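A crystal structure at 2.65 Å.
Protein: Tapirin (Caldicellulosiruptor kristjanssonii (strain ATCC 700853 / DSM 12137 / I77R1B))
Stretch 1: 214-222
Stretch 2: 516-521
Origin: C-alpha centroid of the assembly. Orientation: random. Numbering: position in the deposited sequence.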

ATOM      1  N   SER A 214      -7.944   9.184  -3.722  1.00 27.26           N
ATOM      2  CA  SER A 214      -7.150   8.908  -2.543  1.00 24.74           C
ATOM      3  C   SER A 214      -7.697   7.686  -1.803  1.00 28.85           C
ATOM      4  O   SER A 214      -8.777   7.167  -2.107  1.00 23.96           O
ATOM      5  CB  SER A 214      -7.147  10.115  -1.617  1.00 34.02           C
ATOM      6  OG  SER A 214      -8.284  10.067  -0.764  1.00 38.15           O
ATOM      7  N   PHE A 215      -6.929   7.232  -0.805  1.00 28.15           N
ATOM      8  CA  PHE A 215      -7.271   6.050  -0.007  1.00 22.51           C
ATOM      9  C   PHE A 215      -6.846   6.329   1.429  1.00 22.35           C
ATOM     10  O   PHE A 215      -5.659   6.272   1.755  1.00 25.77           O
ATOM     11  CB  PHE A 215      -6.607   4.790  -0.534  1.00 15.07           C
ATOM     12  CG  PHE A 215      -6.751   3.614   0.380  1.00 21.10           C
ATOM     13  CD1 PHE A 215      -7.997   3.219   0.830  1.00 23.10           C
ATOM     14  CD2 PHE A 215      -5.643   2.899   0.787  1.00 17.06           C
ATOM     15  CE1 PHE A 215      -8.129   2.135   1.665  1.00 21.04           C
ATOM     16  CE2 PHE A 215      -5.770   1.819   1.627  1.00 16.11           C
ATOM     17  CZ  PHE A 215      -7.009   1.433   2.070  1.00 22.23           C
ATOM     18  N   LEU A 216      -7.815   6.634   2.283  1.00 22.86           N
ATOM     19  CA  LEU A 216      -7.546   6.926   3.688  1.00 25.03           C
ATOM     20  C   LEU A 216      -8.252   5.885   4.538  1.00 25.73           C
ATOM     21  O   LEU A 216      -9.413   6.080   4.936  1.00 24.56           O
ATOM     22  CB  LEU A 216      -7.999   8.333   4.057  1.00 27.54           C
ATOM     23  CG  LEU A 216      -7.506   9.383   3.045  1.00 28.10           C
ATOM     24  CD1 LEU A 216      -8.503  10.529   2.838  1.00 41.07           C
ATOM     25  CD2 LEU A 216      -6.164   9.888   3.443  1.00 31.86           C
ATOM     26  N   PRO A 217      -7.579   4.781   4.850  1.00 25.02           N
ATOM     27  CA  PRO A 217      -8.208   3.725   5.644  1.00 24.94           C
ATOM     28  C   PRO A 217      -8.355   4.136   7.098  1.00 32.53           C
ATOM     29  O   PRO A 217      -7.734   5.087   7.587  1.00 25.89           O
ATOM     30  CB  PRO A 217      -7.234   2.546   5.505  1.00 18.91           C
ATOM     31  CG  PRO A 217      -5.926   3.169   5.315  1.00 19.19           C
ATOM     32  CD  PRO A 217      -6.183   4.440   4.502  1.00 19.88           C
ATOM     33  N   ASN A 218      -9.209   3.389   7.780  1.00 23.51           N
ATOM     34  CA  ASN A 218      -9.431   3.570   9.195  1.00 21.52           C
ATOM     35  C   ASN A 218      -8.255   3.028  10.000  1.00 24.41           C
ATOM     36  O   ASN A 218      -7.472   2.189   9.540  1.00 25.85           O
ATOM     37  CB  ASN A 218     -10.700   2.833   9.612  1.00 20.42           C
ATOM     38  CG  ASN A 218     -10.685   1.390   9.152  1.00 19.64           C
ATOM     39  OD1 ASN A 218     -10.837   1.116   7.974  1.00 27.65           O
ATOM     40  ND2 ASN A 218     -10.455   0.464  10.076  1.00 24.56           N
ATOM     41  N   TYR A 219      -8.164   3.500  11.234  1.00 26.30           N
ATOM     42  CA  TYR A 219      -7.324   2.865  12.240  1.00 31.98           C
ATOM     43  C   TYR A 219      -7.637   1.377  12.362  1.00 25.40           C
ATOM     44  O   TYR A 219      -8.804   0.984  12.435  1.00 28.97           O
ATOM     45  CB  TYR A 219      -7.562   3.560  13.576  1.00 33.17           C
ATOM     46  CG  TYR A 219      -6.772   3.021  14.731  1.00 33.19           C
ATOM     47  CD1 TYR A 219      -5.424   3.327  14.869  1.00 24.15           C
ATOM     48  CD2 TYR A 219      -7.383   2.236  15.706  1.00 27.03           C
ATOM     49  CE1 TYR A 219      -4.703   2.858  15.933  1.00 33.73           C
ATOM     50  CE2 TYR A 219      -6.671   1.761  16.775  1.00 31.10           C
ATOM     51  CZ  TYR A 219      -5.324   2.071  16.890  1.00 37.05           C
ATOM     52  OH  TYR A 219      -4.587   1.597  17.959  1.00 34.39           O
ATOM     53  N   LYS A 220      -6.586   0.553  12.407  1.00 31.27           N
ATOM     54  CA  LYS A 220      -6.715  -0.905  12.422  1.00 28.92           C
ATOM     55  C   LYS A 220      -7.283  -1.414  11.101  1.00 27.07           C
ATOM     56  O   LYS A 220      -8.473  -1.722  10.987  1.00 29.10           O
ATOM     57  CB  LYS A 220      -7.580  -1.366  13.599  1.00 29.32           C
ATOM     58  CG  LYS A 220      -6.803  -2.065  14.679  1.00 44.33           C
ATOM     59  CD  LYS A 220      -6.566  -3.537  14.304  1.00 56.34           C
ATOM     60  CE  LYS A 220      -5.847  -4.320  15.415  1.00 62.05           C
ATOM     61  NZ  LYS A 220      -4.359  -4.364  15.250  1.00 67.04           N
ATOM     62  N   PHE A 221      -6.443  -1.481  10.081  1.00 27.08           N
ATOM     63  CA  PHE A 221      -6.871  -1.937   8.768  1.00 25.91           C
ATOM     64  C   PHE A 221      -5.792  -2.866   8.258  1.00 24.33           C
ATOM     65  O   PHE A 221      -4.628  -2.469   8.136  1.00 21.94           O
ATOM     66  CB  PHE A 221      -7.084  -0.763   7.808  1.00 28.18           C
ATOM     67  CG  PHE A 221      -7.706  -1.142   6.478  1.00 26.01           C
ATOM     68  CD1 PHE A 221      -6.913  -1.499   5.396  1.00 26.53           C
ATOM     69  CD2 PHE A 221      -9.080  -1.081   6.293  1.00 30.52           C
ATOM     70  CE1 PHE A 221      -7.484  -1.815   4.157  1.00 21.44           C
ATOM     71  CE2 PHE A 221      -9.651  -1.407   5.054  1.00 26.85           C
ATOM     72  CZ  PHE A 221      -8.846  -1.772   3.991  1.00 16.18           C
ATOM     73  N   THR A 222      -6.165  -4.108   8.010  1.00 22.39           N
ATOM     74  CA  THR A 222      -5.255  -5.091   7.456  1.00 24.33           C
ATOM     75  C   THR A 222      -5.755  -5.464   6.074  1.00 25.58           C
ATOM     76  O   THR A 222      -6.933  -5.789   5.906  1.00 27.80           O
ATOM     77  CB  THR A 222      -5.176  -6.340   8.329  1.00 19.35           C
ATOM     78  OG1 THR A 222      -4.664  -6.009   9.627  1.00 27.83           O
ATOM     79  CG2 THR A 222      -4.294  -7.362   7.665  1.00 19.03           C
ATOM     80  N   SER A 516     -12.714  11.155  -5.951  1.00 27.79           N
ATOM     81  CA  SER A 516     -11.453  11.873  -5.772  1.00 28.89           C
ATOM     82  C   SER A 516     -10.842  11.593  -4.405  1.00 35.71           C
ATOM     83  O   SER A 516      -9.627  11.393  -4.278  1.00 31.46           O
ATOM     84  CB  SER A 516     -11.677  13.374  -5.948  1.00 24.57           C
ATOM     85  OG  SER A 516     -12.352  13.633  -7.168  1.00 49.41           O
ATOM     86  N   THR A 517     -11.671  11.580  -3.372  1.00 34.26           N
ATOM     87  CA  THR A 517     -11.242  11.281  -2.020  1.00 29.72           C
ATOM     88  C   THR A 517     -12.047  10.091  -1.507  1.00 32.80           C
ATOM     89  O   THR A 517     -13.192   9.876  -1.917  1.00 48.95           O
ATOM     90  CB  THR A 517     -11.421  12.516  -1.134  1.00 41.77           C
ATOM     91  OG1 THR A 517     -10.510  12.457  -0.028  1.00 53.61           O
ATOM     92  CG2 THR A 517     -12.872  12.632  -0.633  1.00 47.03           C
ATOM     93  N   PHE A 518     -11.438   9.287  -0.637  1.00 41.39           N
ATOM     94  CA  PHE A 518     -12.113   8.100  -0.123  1.00 31.80           C
ATOM     95  C   PHE A 518     -11.688   7.810   1.311  1.00 32.17           C
ATOM     96  O   PHE A 518     -10.491   7.667   1.587  1.00 30.45           O
ATOM     97  CB  PHE A 518     -11.833   6.865  -0.988  1.00 21.73           C
ATOM     98  CG  PHE A 518     -12.352   5.615  -0.383  1.00 27.14           C
ATOM     99  CD1 PHE A 518     -13.716   5.387  -0.309  1.00 34.78           C
ATOM    100  CD2 PHE A 518     -11.501   4.699   0.183  1.00 25.39           C
ATOM    101  CE1 PHE A 518     -14.210   4.244   0.287  1.00 32.85           C
ATOM    102  CE2 PHE A 518     -11.985   3.560   0.767  1.00 23.87           C
ATOM    103  CZ  PHE A 518     -13.339   3.330   0.830  1.00 28.03           C
ATOM    104  N   ASN A 519     -12.671   7.690   2.208  1.00 31.29           N
ATOM    105  CA  ASN A 519     -12.445   7.346   3.608  1.00 25.74           C
ATOM    106  C   ASN A 519     -13.224   6.092   3.964  1.00 33.08           C
ATOM    107  O   ASN A 519     -14.418   6.000   3.663  1.00 38.26           O
ATOM    108  CB  ASN A 519     -12.888   8.473   4.541  1.00 25.50           C
ATOM    109  CG  ASN A 519     -11.933   9.648   4.539  1.00 40.47           C
ATOM    110  OD1 ASN A 519     -11.088   9.791   5.448  1.00 33.86           O
ATOM    111  ND2 ASN A 519     -12.058  10.510   3.522  1.00 31.09           N
ATOM    112  N   ILE A 520     -12.562   5.137   4.611  1.00 31.02           N
ATOM    113  CA  ILE A 520     -13.259   4.089   5.345  1.00 24.80           C
ATOM    114  C   ILE A 520     -13.392   4.566   6.776  1.00 24.86           C
ATOM    115  O   ILE A 520     -12.407   5.001   7.383  1.00 33.95           O
ATOM    116  CB  ILE A 520     -12.504   2.749   5.289  1.00 25.25           C
ATOM    117  CG1 ILE A 520     -11.796   2.606   3.962  1.00 25.27           C
ATOM    118  CG2 ILE A 520     -13.449   1.556   5.509  1.00 13.62           C
ATOM    119  CD1 ILE A 520     -11.043   1.348   3.847  1.00 31.47           C
ATOM    120  N   ASN A 521     -14.603   4.511   7.309  1.00 23.31           N
ATOM    121  CA  ASN A 521     -14.857   4.864   8.695  1.00 23.64           C
ATOM    122  C   ASN A 521     -15.596   3.721   9.355  1.00 22.79           C
ATOM    123  O   ASN A 521     -16.465   3.105   8.740  1.00 26.65           O
ATOM    124  CB  ASN A 521     -15.673   6.134   8.811  1.00 27.91           C
ATOM    125  CG  ASN A 521     -14.938   7.336   8.270  1.00 42.17           C
ATOM    126  OD1 ASN A 521     -13.825   7.645   8.708  1.00 42.11           O
ATOM    127  ND2 ASN A 521     -15.554   8.029   7.308  1.00 52.15           N
TER
HETATM  128  O   HOH W   1     -10.854   7.352   7.406  1.00 24.75           O

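The two segments lie side by side, almost three hundred residues apart in one chain, and bury 466 Å² between them, held by hydrogen bonds, mostly between backbone atoms, and a cluster of apolar side chains. Ser516 contributes through its main chain: Ser516 O accepts a hydrogen bond from Ser214 N at 2.8 Å, while its side chain points away and remains exposed, a place a small polar residue tolerates well. Thr517 lies at the exposed margin, its OG1 3.3 Å from Ser214 OG; a hydroxyl-bearing residue sits comfortably where solvent can reach it.

At Phe518 the main chain works in both directions. Phe518 N donates to Ser214 OG (3.3 Å), so the short serine side chain, in the p rotamer, takes the place of a backbone acceptor; Phe518 O accepts from Leu216 N (3.0 Å). The buried aromatic ring meets Phe215 edge to edge, with CD2 of Phe518 3.9 Å from CD1 of Phe215.

Asn519 pairs with Leu216 in a single beta bridge. Asn519 CA approaches Leu216 O at 3.5 Å in a CA-H...O contact, and Asn519 ND2 lies 3.6 Å from Leu216 CD1. Partly exposed, it can offer a polar amide at the boundary.

Ile520 is the most extensively covered residue, with 100 Å² masked by the other stretch. Ile520 N donates a weak hydrogen bond to Leu216 O (3.3 Å), and its side chain points toward stretch 1. The extended chi2 carries Ile520 CD1 to within 3.3 Å of Phe221 CE2, 3.7 Å of Phe215 CE1 and 4.3 Å of Pro217 CB; a branched aliphatic chain, with no polar group to satisfy, suits this apolar setting. Asn218 OD1 lies 3.6 Å from Ile520 CB, while Asn218 ND2 donates to Tyr219 O (2.9 Å), giving the buried amide a polar partner. Water 1 lies 2.8 Å from Ile520 O and 3.1 Å from Leu216 O, within hydrogen-bonding reach of a carbonyl from each stretch. Asn521 then turns its side chain away, and the contact ends.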